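Long-range contacts in tyrosine--tRNA ligase (Archaeoglobus fulgidus, PDB 2CYB), which probably catalyses the ATP-dependent activation of tyrosine and its transfer to the acceptor end of tRNA(Tyr), working as a homodimer: residues 4-9 with 60-65; 44-49 with 220-225; 138-143 with 181-186. All coordinates share one frame; numbering follows the deposited sequence.

Contact 1: 4-9 with 60-65; sequences TEKLRL and QEAGFE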
ATOM      1  N   THR A   4      28.242  28.841 -13.830  1.00 60.97           N
ATOM      2  CA  THR A   4      28.441  28.188 -15.114  1.00 57.32           C
ATOM      3  C   THR A   4      29.259  26.904 -15.022  1.00 51.68           C
ATOM      4  O   THR A   4      28.911  25.901 -15.639  1.00 51.27           O
ATOM      5  CB  THR A   4      29.129  29.140 -16.104  1.00 59.60           C
ATOM      6  OG1 THR A   4      30.260  29.748 -15.468  1.00 69.04           O
ATOM      7  CG2 THR A   4      28.162  30.222 -16.561  1.00 52.06           C
ATOM      8  N   GLU A   5      30.337  26.927 -14.246  1.00 50.13           N
ATOM      9  CA  GLU A   5      31.185  25.750 -14.116  1.00 52.69           C
ATOM     10  C   GLU A   5      30.587  24.664 -13.225  1.00 55.22           C
ATOM     11  O   GLU A   5      30.845  23.475 -13.425  1.00 48.95           O
ATOM     12  CB  GLU A   5      32.569  26.152 -13.606  1.00 56.54           C
ATOM     13  CG  GLU A   5      32.575  26.814 -12.249  1.00 67.86           C
ATOM     14  CD  GLU A   5      33.834  27.628 -12.015  1.00 74.12           C
ATOM     15  OE1 GLU A   5      34.942  27.078 -12.192  1.00 77.11           O
ATOM     16  OE2 GLU A   5      33.715  28.818 -11.656  1.00 73.20           O
ATOM     17  N   LYS A   6      29.788  25.056 -12.240  1.00 50.16           N
ATOM     18  CA  LYS A   6      29.180  24.055 -11.378  1.00 52.69           C
ATOM     19  C   LYS A   6      28.033  23.393 -12.117  1.00 47.51           C
ATOM     20  O   LYS A   6      27.761  22.208 -11.935  1.00 47.20           O
ATOM     21  CB  LYS A   6      28.710  24.689 -10.066  1.00 55.94           C
ATOM     22  CG  LYS A   6      29.879  25.154  -9.218  1.00 62.65           C
ATOM     23  CD  LYS A   6      30.952  24.064  -9.172  1.00 59.93           C
ATOM     24  CE  LYS A   6      32.302  24.585  -8.730  1.00 57.66           C
ATOM     25  NZ  LYS A   6      33.315  23.498  -8.810  1.00 54.16           N
ATOM     26  N   LEU A   7      27.382  24.165 -12.977  1.00 44.09           N
ATOM     27  CA  LEU A   7      26.277  23.661 -13.769  1.00 45.33           C
ATOM     28  C   LEU A   7      26.830  22.625 -14.754  1.00 46.46           C
ATOM     29  O   LEU A   7      26.211  21.590 -14.994  1.00 43.92           O
ATOM     30  CB  LEU A   7      25.620  24.827 -14.510  1.00 48.22           C
ATOM     31  CG  LEU A   7      24.100  24.851 -14.694  1.00 55.76           C
ATOM     32  CD1 LEU A   7      23.399  24.492 -13.392  1.00 48.50           C
ATOM     33  CD2 LEU A   7      23.679  26.242 -15.159  1.00 47.40           C
ATOM     34  N   ARG A   8      28.008  22.903 -15.309  1.00 42.96           N
ATOM     35  CA  ARG A   8      28.644  21.993 -16.262  1.00 46.05           C
ATOM     36  C   ARG A   8      28.996  20.673 -15.584  1.00 41.49           C
ATOM     37  O   ARG A   8      28.774  19.595 -16.138  1.00 38.92           O
ATOM     38  CB  ARG A   8      29.921  22.623 -16.832  1.00 53.37           C
ATOM     39  CG  ARG A   8      29.712  23.965 -17.518  1.00 67.88           C
ATOM     40  CD  ARG A   8      29.182  23.817 -18.939  1.00 76.62           C
ATOM     41  NE  ARG A   8      30.228  23.416 -19.879  1.00 84.70           N
ATOM     42  CZ  ARG A   8      31.299  24.151 -20.171  1.00 88.04           C
ATOM     43  NH1 ARG A   8      31.475  25.333 -19.595  1.00 88.32           N
ATOM     44  NH2 ARG A   8      32.196  23.704 -21.041  1.00 86.11           N
ATOM     45  N   LEU A   9      29.553  20.772 -14.381  1.00 38.28           N
ATOM     46  CA  LEU A   9      29.953  19.606 -13.606  1.00 39.19           C
ATOM     47  C   LEU A   9      28.740  18.789 -13.154  1.00 42.53           C
ATOM     48  O   LEU A   9      28.738  17.553 -13.241  1.00 36.21           O
ATOM     49  CB  LEU A   9      30.761  20.054 -12.384  1.00 37.35           C
ATOM     50  CG  LEU A   9      31.112  19.003 -11.329  1.00 43.32           C
ATOM     51  CD1 LEU A   9      31.911  17.867 -11.956  1.00 45.17           C
ATOM     52  CD2 LEU A   9      31.898  19.664 -10.209  1.00 43.02           C
ATOM     53  N   GLN A  60      28.716  17.091  -4.704  1.00 34.12           N
ATOM     54  CA  GLN A  60      29.372  17.502  -3.468  1.00 38.10           C
ATOM     55  C   GLN A  60      30.511  18.470  -3.814  1.00 45.61           C
ATOM     56  O   GLN A  60      30.779  19.429  -3.084  1.00 41.65           O
ATOM     57  CB  GLN A  60      29.903  16.262  -2.742  1.00 43.03           C
ATOM     58  CG  GLN A  60      30.389  16.494  -1.321  1.00 53.30           C
ATOM     59  CD  GLN A  60      31.735  17.183  -1.272  1.00 53.70           C
ATOM     60  OE1 GLN A  60      32.688  16.737  -1.905  1.00 52.31           O
ATOM     61  NE2 GLN A  60      31.821  18.272  -0.513  1.00 55.12           N
ATOM     62  N   GLU A  61      31.166  18.222  -4.943  1.00 41.38           N
ATOM     63  CA  GLU A  61      32.261  19.077  -5.390  1.00 42.76           C
ATOM     64  C   GLU A  61      31.711  20.426  -5.833  1.00 44.46           C
ATOM     65  O   GLU A  61      32.410  21.439  -5.779  1.00 44.10           O
ATOM     66  CB  GLU A  61      33.011  18.421  -6.554  1.00 40.74           C
ATOM     67  CG  GLU A  61      34.140  19.266  -7.108  1.00 60.21           C
ATOM     68  CD  GLU A  61      34.887  18.579  -8.233  1.00 73.43           C
ATOM     69  OE1 GLU A  61      35.810  19.204  -8.801  1.00 77.30           O
ATOM     70  OE2 GLU A  61      34.553  17.415  -8.549  1.00 74.74           O
ATOM     71  N   ALA A  62      30.456  20.435  -6.273  1.00 39.91           N
ATOM     72  CA  ALA A  62      29.809  21.659  -6.720  1.00 38.08           C
ATOM     73  C   ALA A  62      29.120  22.397  -5.570  1.00 32.33           C
ATOM     74  O   ALA A  62      28.365  23.337  -5.803  1.00 41.04           O
ATOM     75  CB  ALA A  62      28.806  21.352  -7.824  1.00 37.92           C
ATOM     76  N   GLY A  63      29.357  21.954  -4.339  1.00 39.22           N
ATOM     77  CA  GLY A  63      28.769  22.634  -3.195  1.00 43.16           C
ATOM     78  C   GLY A  63      27.496  22.094  -2.562  1.00 47.29           C
ATOM     79  O   GLY A  63      27.018  22.661  -1.578  1.00 41.88           O
ATOM     80  N   PHE A  64      26.939  21.017  -3.111  1.00 45.15           N
ATOM     81  CA  PHE A  64      25.712  20.431  -2.569  1.00 40.02           C
ATOM     82  C   PHE A  64      25.941  19.643  -1.293  1.00 35.07           C
ATOM     83  O   PHE A  64      27.039  19.140  -1.045  1.00 39.68           O
ATOM     84  CB  PHE A  64      25.072  19.461  -3.570  1.00 34.33           C
ATOM     85  CG  PHE A  64      24.208  20.111  -4.600  1.00 34.49           C
ATOM     86  CD1 PHE A  64      24.749  20.965  -5.553  1.00 36.83           C
ATOM     87  CD2 PHE A  64      22.842  19.836  -4.645  1.00 41.28           C
ATOM     88  CE1 PHE A  64      23.947  21.534  -6.535  1.00 37.34           C
ATOM     89  CE2 PHE A  64      22.029  20.399  -5.623  1.00 36.71           C
ATOM     90  CZ  PHE A  64      22.584  21.252  -6.574  1.00 44.72           C
ATOM     91  N   GLU A  65      24.880  19.544  -0.493  1.00 39.90           N
ATOM     92  CA  GLU A  65      24.874  18.755   0.736  1.00 36.88           C
ATOM     93  C   GLU A  65      24.445  17.403   0.171  1.00 33.03           C
ATOM     94  O   GLU A  65      23.550  17.361  -0.668  1.00 39.22           O
ATOM     95  CB  GLU A  65      23.785  19.236   1.706  1.00 41.81           C
ATOM     96  CG  GLU A  65      24.007  20.601   2.340  1.00 56.17           C
ATOM     97  CD  GLU A  65      22.913  20.961   3.343  1.00 59.22           C
ATOM     98  OE1 GLU A  65      23.079  21.956   4.075  1.00 59.33           O
ATOM     99  OE2 GLU A  65      21.883  20.253   3.401  1.00 46.88           O
TER
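Lys-6 lays the aliphatic part of its side chain on Ala-62, and Leu-9, one helical turn further on, meets Glu-61. The closest approach in the first pair is Lys-6 CD to Ala-62 CA at 3.6 Å, with Lys-6 CD to Ala-62 CB at 3.7 Å; Lys-6 CB also touches the alanine methyl. A bend at chi2 (-46°) brings CD back over the alanine instead of letting the chain run straight out. Beyond it, Lys-6 NZ ends 5.0 Å from Glu-61 OE1, too far for an ion pair, although some long-range attraction between the two charges is likely.

In the second pair a single branch does the touching: Leu-9 CD2 packs against Glu-61 CG (3.8 Å) and CD (3.7 Å). The glutamate chain is extended, and the two side chains cross at about a right angle, the methyl lying against the shaft and the carboxylate carbon. Leu-9 CD2 reaches Ala-62 CB only at 4.3 Å. No hydrogen bond joins the two segments, and just 204 Å² is buried in all.

Further out, Ile-10 touches both Ala-62 and Phe-64, while Leu-7 turns to helix 20-28. Ala-62 is placed by the end of helix 47-61, which closes in a Schellman motif: Gly-63, with positive phi (98°), donates its N to Gln-60 O at 3.2 Å, and Phe-64 N reaches Leu-59 O. The contact thus packs N-terminal helix 3-11 on the helix-to-strand turn between helix 47-61 and strand 65-70 of the Rossmann fold.

Contact 2: 44-49 with 220-225; sequences EIHLGH and GNYISV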
ATOM      1  N   GLU A  44      25.606  -7.004  -3.872  1.00 42.86           N
ATOM      2  CA  GLU A  44      26.626  -6.679  -4.855  1.00 47.03           C
ATOM      3  C   GLU A  44      26.554  -5.246  -5.329  1.00 39.29           C
ATOM      4  O   GLU A  44      25.570  -4.837  -5.940  1.00 47.87           O
ATOM      5  CB  GLU A  44      26.515  -7.586  -6.078  1.00 49.71           C
ATOM      6  CG  GLU A  44      26.724  -9.057  -5.808  1.00 63.59           C
ATOM      7  CD  GLU A  44      27.261  -9.782  -7.025  1.00 64.99           C
ATOM      8  OE1 GLU A  44      28.460  -9.611  -7.328  1.00 68.10           O
ATOM      9  OE2 GLU A  44      26.485 -10.509  -7.684  1.00 62.71           O
ATOM     10  N   ILE A  45      27.603  -4.484  -5.046  1.00 39.49           N
ATOM     11  CA  ILE A  45      27.681  -3.103  -5.499  1.00 38.97           C
ATOM     12  C   ILE A  45      28.442  -3.203  -6.822  1.00 35.74           C
ATOM     13  O   ILE A  45      29.513  -3.804  -6.872  1.00 33.56           O
ATOM     14  CB  ILE A  45      28.480  -2.234  -4.501  1.00 39.91           C
ATOM     15  CG1 ILE A  45      27.790  -2.233  -3.133  1.00 42.40           C
ATOM     16  CG2 ILE A  45      28.605  -0.819  -5.025  1.00 34.30           C
ATOM     17  CD1 ILE A  45      26.358  -1.725  -3.160  1.00 37.12           C
ATOM     18  N   HIS A  46      27.891  -2.640  -7.893  1.00 33.55           N
ATOM     19  CA  HIS A  46      28.540  -2.715  -9.199  1.00 34.36           C
ATOM     20  C   HIS A  46      28.687  -1.361  -9.894  1.00 33.80           C
ATOM     21  O   HIS A  46      28.404  -0.316  -9.309  1.00 30.57           O
ATOM     22  CB  HIS A  46      27.777  -3.686 -10.104  1.00 37.11           C
ATOM     23  CG  HIS A  46      26.318  -3.388 -10.221  1.00 36.20           C
ATOM     24  ND1 HIS A  46      25.834  -2.252 -10.837  1.00 41.55           N
ATOM     25  CD2 HIS A  46      25.230  -4.077  -9.803  1.00 43.35           C
ATOM     26  CE1 HIS A  46      24.516  -2.257 -10.796  1.00 43.02           C
ATOM     27  NE2 HIS A  46      24.122  -3.355 -10.173  1.00 40.08           N
ATOM     28  N   LEU A  47      29.140  -1.385 -11.144  1.00 31.38           N
ATOM     29  CA  LEU A  47      29.337  -0.152 -11.895  1.00 36.67           C
ATOM     30  C   LEU A  47      28.077   0.691 -11.970  1.00 37.79           C
ATOM     31  O   LEU A  47      28.157   1.919 -12.029  1.00 36.22           O
ATOM     32  CB  LEU A  47      29.845  -0.456 -13.310  1.00 37.58           C
ATOM     33  CG  LEU A  47      31.281  -0.991 -13.366  1.00 41.34           C
ATOM     34  CD1 LEU A  47      31.691  -1.235 -14.814  1.00 41.78           C
ATOM     35  CD2 LEU A  47      32.218   0.008 -12.714  1.00 44.41           C
ATOM     36  N   GLY A  48      26.920   0.037 -11.966  1.00 36.51           N
ATOM     37  CA  GLY A  48      25.663   0.764 -12.021  1.00 37.49           C
ATOM     38  C   GLY A  48      25.537   1.700 -10.832  1.00 40.27           C
ATOM     39  O   GLY A  48      25.118   2.847 -10.981  1.00 38.75           O
ATOM     40  N   HIS A  49      25.894   1.207  -9.647  1.00 38.16           N
ATOM     41  CA  HIS A  49      25.841   2.014  -8.431  1.00 35.29           C
ATOM     42  C   HIS A  49      26.846   3.145  -8.545  1.00 38.35           C
ATOM     43  O   HIS A  49      26.561   4.285  -8.177  1.00 38.22           O
ATOM     44  CB  HIS A  49      26.210   1.176  -7.207  1.00 35.40           C
ATOM     45  CG  HIS A  49      25.235   0.088  -6.900  1.00 31.66           C
ATOM     46  ND1 HIS A  49      24.110   0.289  -6.128  1.00 37.98           N
ATOM     47  CD2 HIS A  49      25.202  -1.209  -7.281  1.00 28.36           C
ATOM     48  CE1 HIS A  49      23.429  -0.839  -6.049  1.00 31.92           C
ATOM     49  NE2 HIS A  49      24.070  -1.764  -6.740  1.00 34.81           N
ATOM     50  N   GLY A 220      25.105 -11.865 -15.289  1.00 67.40           N
ATOM     51  CA  GLY A 220      26.302 -11.468 -14.572  1.00 63.42           C
ATOM     52  C   GLY A 220      27.156 -10.631 -15.505  1.00 55.48           C
ATOM     53  O   GLY A 220      28.369 -10.514 -15.331  1.00 57.51           O
ATOM     54  N   ASN A 221      26.500 -10.053 -16.506  1.00 51.21           N
ATOM     55  CA  ASN A 221      27.159  -9.218 -17.503  1.00 50.86           C
ATOM     56  C   ASN A 221      27.473  -7.828 -16.955  1.00 45.48           C
ATOM     57  O   ASN A 221      27.155  -6.813 -17.580  1.00 46.76           O
ATOM     58  CB  ASN A 221      26.270  -9.114 -18.746  1.00 45.28           C
ATOM     59  CG  ASN A 221      24.874  -8.611 -18.425  1.00 46.37           C
ATOM     60  OD1 ASN A 221      24.406  -8.723 -17.293  1.00 53.22           O
ATOM     61  ND2 ASN A 221      24.195  -8.067 -19.427  1.00 42.02           N
ATOM     62  N   TYR A 222      28.100  -7.796 -15.784  1.00 42.91           N
ATOM     63  CA  TYR A 222      28.471  -6.544 -15.136  1.00 47.99           C
ATOM     64  C   TYR A 222      29.677  -6.769 -14.227  1.00 42.80           C
ATOM     65  O   TYR A 222      30.014  -7.910 -13.904  1.00 41.60           O
ATOM     66  CB  TYR A 222      27.290  -6.012 -14.315  1.00 50.04           C
ATOM     67  CG  TYR A 222      26.874  -6.921 -13.179  1.00 54.77           C
ATOM     68  CD1 TYR A 222      27.615  -6.981 -12.001  1.00 53.54           C
ATOM     69  CD2 TYR A 222      25.749  -7.739 -13.290  1.00 62.59           C
ATOM     70  CE1 TYR A 222      27.252  -7.831 -10.962  1.00 64.07           C
ATOM     71  CE2 TYR A 222      25.375  -8.596 -12.255  1.00 67.75           C
ATOM     72  CZ  TYR A 222      26.133  -8.636 -11.094  1.00 68.51           C
ATOM     73  OH  TYR A 222      25.777  -9.477 -10.064  1.00 69.90           O
ATOM     74  N   ILE A 223      30.315  -5.680 -13.812  1.00 36.42           N
ATOM     75  CA  ILE A 223      31.481  -5.746 -12.934  1.00 36.67           C
ATOM     76  C   ILE A 223      31.131  -5.283 -11.521  1.00 37.01           C
ATOM     77  O   ILE A 223      30.571  -4.205 -11.334  1.00 37.13           O
ATOM     78  CB  ILE A 223      32.627  -4.865 -13.478  1.00 33.85           C
ATOM     79  CG1 ILE A 223      33.128  -5.440 -14.805  1.00 48.76           C
ATOM     80  CG2 ILE A 223      33.754  -4.768 -12.453  1.00 40.98           C
ATOM     81  CD1 ILE A 223      34.168  -4.591 -15.495  1.00 50.72           C
ATOM     82  N   SER A 224      31.474  -6.098 -10.531  1.00 36.73           N
ATOM     83  CA  SER A 224      31.192  -5.775  -9.136  1.00 39.19           C
ATOM     84  C   SER A 224      32.441  -5.243  -8.458  1.00 39.55           C
ATOM     85  O   SER A 224      33.556  -5.564  -8.868  1.00 37.16           O
ATOM     86  CB  SER A 224      30.704  -7.025  -8.401  1.00 42.03           C
ATOM     87  OG  SER A 224      29.661  -7.654  -9.122  1.00 57.34           O
ATOM     88  N   VAL A 225      32.257  -4.436  -7.418  1.00 39.93           N
ATOM     89  CA  VAL A 225      33.389  -3.857  -6.692  1.00 43.28           C
ATOM     90  C   VAL A 225      34.202  -4.927  -5.982  1.00 44.81           C
ATOM     91  O   VAL A 225      35.277  -4.652  -5.451  1.00 50.96           O
ATOM     92  CB  VAL A 225      32.927  -2.845  -5.620  1.00 48.28           C
ATOM     93  CG1 VAL A 225      32.158  -1.709  -6.270  1.00 47.01           C
ATOM     94  CG2 VAL A 225      32.078  -3.555  -4.566  1.00 48.49           C
TER
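Glu-44 spreads its carboxylate over two hydroxyls of a segment more than 170 residues away, OE2 meeting Tyr-222 OH at 2.7 Å and OE1 lying 2.9 Å from Ser-224 OG. The tyrosine donates to OE2 from well above the carboxylate plane, 60° out of it, while OE2 itself sits at the edge of the phenol ring. The tyrosine bond is likely to limit rotation of the carboxylate, and the serine may add to this, though its proton has a second acceptor within reach.

Between these side chains and the helix start, the backbones form a single beta bridge, His-46 opposite Ser-224. Val-225 N donates to Ile-45 O at 2.9 Å in a nearly straight bond (171°), and Leu-47 N donates to Ile-223 O at 3.2 Å, less straight at the hydrogen. Apolar pairs flank the bridge: Ile-45 CB rests on Val-225 CG2 (3.8 Å), and Leu-47 lies side by side with Ile-223, both pointing the same way.

His-46 CB comes within 3.1 Å of Ile-223 O and meets Tyr-222 CD1 at 3.8 Å; the two rings are oblique, with planes 47° apart. His-46 is also the N-cap of helix 47-61: ND1 accepts from Gly-48 N at 2.8 Å, the donor lying in the ring plane. His-49 CD2 stands over the centre of one imidazole face.

Asn-221 holds Ser-216 N and Lys-214 O. The bridge thus ties the HIGH region to the segment just after the KMSKS region, and Met-215 makes the link to KMSKS itself by touching His-46 and Tyr-222. In class I aminoacyl-tRNA synthetases these two signature motifs flank the ATP site.

Contact 3: 138-143 with 181-186; sequences RRSMDE and RKIHML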
ATOM      1  N   ARG A 138       1.432   1.693 -10.654  1.00 28.58           N
ATOM      2  CA  ARG A 138       1.893   0.485 -11.318  1.00 30.73           C
ATOM      3  C   ARG A 138       2.824   0.833 -12.479  1.00 25.65           C
ATOM      4  O   ARG A 138       3.877   0.216 -12.648  1.00 27.59           O
ATOM      5  CB  ARG A 138       0.698  -0.316 -11.830  1.00 32.08           C
ATOM      6  CG  ARG A 138       1.033  -1.734 -12.247  1.00 40.90           C
ATOM      7  CD  ARG A 138      -0.180  -2.399 -12.879  1.00 43.62           C
ATOM      8  NE  ARG A 138      -0.090  -3.860 -12.895  1.00 57.43           N
ATOM      9  CZ  ARG A 138       0.955  -4.549 -13.344  1.00 58.72           C
ATOM     10  NH1 ARG A 138       2.024  -3.922 -13.817  1.00 68.97           N
ATOM     11  NH2 ARG A 138       0.920  -5.875 -13.341  1.00 63.58           N
ATOM     12  N   ARG A 139       2.441   1.822 -13.279  1.00 29.87           N
ATOM     13  CA  ARG A 139       3.274   2.213 -14.412  1.00 32.53           C
ATOM     14  C   ARG A 139       4.620   2.800 -13.986  1.00 33.25           C
ATOM     15  O   ARG A 139       5.629   2.600 -14.664  1.00 29.37           O
ATOM     16  CB  ARG A 139       2.524   3.194 -15.328  1.00 30.81           C
ATOM     17  CG  ARG A 139       1.387   2.528 -16.098  1.00 37.16           C
ATOM     18  CD  ARG A 139       0.760   3.424 -17.168  1.00 53.42           C
ATOM     19  NE  ARG A 139      -0.403   4.169 -16.688  1.00 60.90           N
ATOM     20  CZ  ARG A 139      -0.358   5.401 -16.187  1.00 69.07           C
ATOM     21  NH1 ARG A 139      -1.475   5.989 -15.775  1.00 75.51           N
ATOM     22  NH2 ARG A 139       0.795   6.053 -16.111  1.00 68.66           N
ATOM     23  N   SER A 140       4.655   3.502 -12.856  1.00 27.29           N
ATOM     24  CA  SER A 140       5.912   4.085 -12.401  1.00 28.74           C
ATOM     25  C   SER A 140       6.906   2.993 -12.011  1.00 27.59           C
ATOM     26  O   SER A 140       8.122   3.198 -12.043  1.00 31.09           O
ATOM     27  CB  SER A 140       5.669   5.006 -11.194  1.00 31.11           C
ATOM     28  OG  SER A 140       5.463   4.253 -10.003  1.00 28.77           O
ATOM     29  N   MET A 141       6.385   1.820 -11.665  1.00 25.95           N
ATOM     30  CA  MET A 141       7.224   0.713 -11.225  1.00 26.92           C
ATOM     31  C   MET A 141       7.617  -0.289 -12.307  1.00 31.02           C
ATOM     32  O   MET A 141       8.291  -1.272 -12.014  1.00 29.18           O
ATOM     33  CB  MET A 141       6.524  -0.038 -10.090  1.00 27.98           C
ATOM     34  CG  MET A 141       6.402   0.764  -8.798  1.00 22.59           C
ATOM     35  SD  MET A 141       8.016   1.026  -8.105  1.00 26.18           S
ATOM     36  CE  MET A 141       8.391  -0.596  -7.582  1.00 24.24           C
ATOM     37  N   ASP A 142       7.200  -0.049 -13.545  1.00 30.89           N
ATOM     38  CA  ASP A 142       7.519  -0.980 -14.627  1.00 40.19           C
ATOM     39  C   ASP A 142       8.989  -1.360 -14.748  1.00 35.99           C
ATOM     40  O   ASP A 142       9.316  -2.529 -14.941  1.00 40.10           O
ATOM     41  CB  ASP A 142       7.031  -0.428 -15.967  1.00 43.84           C
ATOM     42  CG  ASP A 142       5.557  -0.693 -16.200  1.00 59.64           C
ATOM     43  OD1 ASP A 142       5.173  -1.882 -16.267  1.00 72.58           O
ATOM     44  OD2 ASP A 142       4.782   0.278 -16.315  1.00 71.46           O
ATOM     45  N   GLU A 143       9.875  -0.379 -14.631  1.00 34.75           N
ATOM     46  CA  GLU A 143      11.305  -0.636 -14.750  1.00 40.11           C
ATOM     47  C   GLU A 143      12.012  -0.749 -13.396  1.00 41.06           C
ATOM     48  O   GLU A 143      13.235  -0.833 -13.338  1.00 39.85           O
ATOM     49  CB  GLU A 143      11.943   0.481 -15.577  1.00 44.79           C
ATOM     50  CG  GLU A 143      11.289   0.656 -16.949  1.00 60.59           C
ATOM     51  CD  GLU A 143      11.738   1.912 -17.670  1.00 66.36           C
ATOM     52  OE1 GLU A 143      11.486   3.021 -17.153  1.00 75.58           O
ATOM     53  OE2 GLU A 143      12.340   1.789 -18.757  1.00 79.05           O
ATOM     54  N   ARG A 181      12.518   7.828 -13.594  1.00 25.86           N
ATOM     55  CA  ARG A 181      11.794   8.980 -14.130  1.00 29.41           C
ATOM     56  C   ARG A 181      10.313   9.075 -13.796  1.00 27.44           C
ATOM     57  O   ARG A 181       9.843  10.129 -13.365  1.00 29.64           O
ATOM     58  CB  ARG A 181      11.974   9.070 -15.654  1.00 35.57           C
ATOM     59  CG  ARG A 181      11.577  10.431 -16.221  1.00 46.78           C
ATOM     60  CD  ARG A 181      11.777  10.538 -17.737  1.00 46.82           C
ATOM     61  NE  ARG A 181      11.643  11.926 -18.182  1.00 53.38           N
ATOM     62  CZ  ARG A 181      10.541  12.658 -18.041  1.00 58.49           C
ATOM     63  NH1 ARG A 181       9.459  12.142 -17.473  1.00 62.25           N
ATOM     64  NH2 ARG A 181      10.527  13.919 -18.452  1.00 62.59           N
ATOM     65  N   LYS A 182       9.573   7.990 -13.986  1.00 25.96           N
ATOM     66  CA  LYS A 182       8.148   8.021 -13.698  1.00 30.66           C
ATOM     67  C   LYS A 182       7.860   8.249 -12.223  1.00 30.03           C
ATOM     68  O   LYS A 182       6.906   8.945 -11.882  1.00 27.25           O
ATOM     69  CB  LYS A 182       7.464   6.739 -14.183  1.00 33.90           C
ATOM     70  CG  LYS A 182       7.441   6.620 -15.705  1.00 39.49           C
ATOM     71  CD  LYS A 182       6.259   5.798 -16.184  1.00 51.42           C
ATOM     72  CE  LYS A 182       6.209   5.740 -17.706  1.00 60.99           C
ATOM     73  NZ  LYS A 182       5.086   4.897 -18.214  1.00 69.44           N
ATOM     74  N   ILE A 183       8.671   7.661 -11.351  1.00 27.91           N
ATOM     75  CA  ILE A 183       8.483   7.860  -9.924  1.00 24.05           C
ATOM     76  C   ILE A 183       8.768   9.330  -9.609  1.00 26.36           C
ATOM     77  O   ILE A 183       8.033   9.968  -8.859  1.00 24.86           O
ATOM     78  CB  ILE A 183       9.407   6.935  -9.100  1.00 26.54           C
ATOM     79  CG1 ILE A 183       8.937   5.482  -9.244  1.00 24.47           C
ATOM     80  CG2 ILE A 183       9.395   7.355  -7.633  1.00 28.49           C
ATOM     81  CD1 ILE A 183       9.853   4.452  -8.564  1.00 26.94           C
ATOM     82  N   HIS A 184       9.817   9.885 -10.208  1.00 26.11           N
ATOM     83  CA  HIS A 184      10.128  11.283  -9.967  1.00 24.36           C
ATOM     84  C   HIS A 184       9.041  12.207 -10.502  1.00 24.92           C
ATOM     85  O   HIS A 184       8.758  13.241  -9.899  1.00 28.31           O
ATOM     86  CB  HIS A 184      11.488  11.648 -10.568  1.00 23.35           C
ATOM     87  CG  HIS A 184      12.647  11.136  -9.774  1.00 29.27           C
ATOM     88  ND1 HIS A 184      13.950  11.233 -10.209  1.00 32.91           N
ATOM     89  CD2 HIS A 184      12.696  10.534  -8.561  1.00 33.60           C
ATOM     90  CE1 HIS A 184      14.754  10.712  -9.296  1.00 36.79           C
ATOM     91  NE2 HIS A 184      14.018  10.282  -8.287  1.00 29.93           N
ATOM     92  N   MET A 185       8.418  11.857 -11.622  1.00 25.66           N
ATOM     93  CA  MET A 185       7.356  12.723 -12.127  1.00 30.38           C
ATOM     94  C   MET A 185       6.165  12.656 -11.174  1.00 34.14           C
ATOM     95  O   MET A 185       5.489  13.662 -10.929  1.00 32.70           O
ATOM     96  CB  MET A 185       6.930  12.314 -13.538  1.00 32.84           C
ATOM     97  CG  MET A 185       8.021  12.507 -14.591  1.00 38.61           C
ATOM     98  SD  MET A 185       8.702  14.195 -14.633  1.00 49.75           S
ATOM     99  CE  MET A 185      10.200  13.982 -13.654  1.00 47.93           C
ATOM    100  N   LEU A 186       5.909  11.468 -10.633  1.00 26.61           N
ATOM    101  CA  LEU A 186       4.812  11.304  -9.691  1.00 29.39           C
ATOM    102  C   LEU A 186       5.079  12.197  -8.475  1.00 28.50           C
ATOM    103  O   LEU A 186       4.166  12.826  -7.944  1.00 31.08           O
ATOM    104  CB  LEU A 186       4.703   9.832  -9.270  1.00 30.21           C
ATOM    105  CG  LEU A 186       3.750   9.436  -8.135  1.00 36.28           C
ATOM    106  CD1 LEU A 186       2.337   9.885  -8.447  1.00 37.12           C
ATOM    107  CD2 LEU A 186       3.790   7.927  -7.957  1.00 41.06           C
TER
HETATM  108  O   HOH W   1      10.231   5.265 -12.331  1.00 27.02           O
HETATM  109  O   HOH W   2       5.416   2.234 -17.661  1.00 47.72           O
HETATM  110  O   HOH W   3      10.670   5.374 -15.499  1.00 40.66           O
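Ser-140 packs against both Lys-182 and Ile-183 where the end of helix 134-140 meets the start of helix 181-190, beside the tyrosine pocket of the Rossmann-fold catalytic domain. Lys-182 approaches with its CB, 3.6 Å from Ser-140 CA. From there its chain, extended beyond CG, brings CD to 3.6 Å from Arg-139 O.

Ile-183 meets the same serine through CG1. This atom, anti to the carbonyl carbon (chi1 -70°), touches Ser-140 OG at 3.8 Å and also Ser-140 O. The same branch ends in CD1, which meets Met-141 SD at 3.9 Å. The methionine chain is bent at chi2 and chi3, and the two side chains cross obliquely. Ser-140 OG is bonded within its own helix, to Ala-137 O.

Behind this pair stand tyrosine-binding residues: Met-141 packs on Tyr-158, and Ile-183 on Gln-162. An alanine at Ile-183 would remove CG1, CG2 and CD1 and would probably leave Met-141 SD without this apolar neighbour, opening a gap beside Gln-162.

No direct hydrogen bond crosses the interface, but waters lie in it. One accepts from Ile-183 N and another from Lys-182 N; they probably donate to Ser-140 O and Glu-143 OE1 respectively, where other acceptors compete. A third accepts from Lys-182 NZ at 2.7 Å and donates to Asp-142 OD2, bridging two opposite charges whose atoms, NZ and OD2, remain 5.0 Å apart.

Overall arrangement
Contacts 1 and 2 share helix 47-61 and lie on opposite sides of the chain's centre, their centres 26 Å apart: 44-49 forms the helix start with its lead-in, and 60-65 its end. Along the chain their segments alternate. Contact 3 is nested in the loop that contact 2 closes, with centres 23 Å apart and nearest atoms about 12 Å apart. Both approach the bound tyrosine, contact 3 more closely: the side chain of Ile-183 is about 5 Å from it, that of His-46 about 9 Å. Contact 1, its centre 27 Å from that of contact 3, lies at the surface away from the annotated sites.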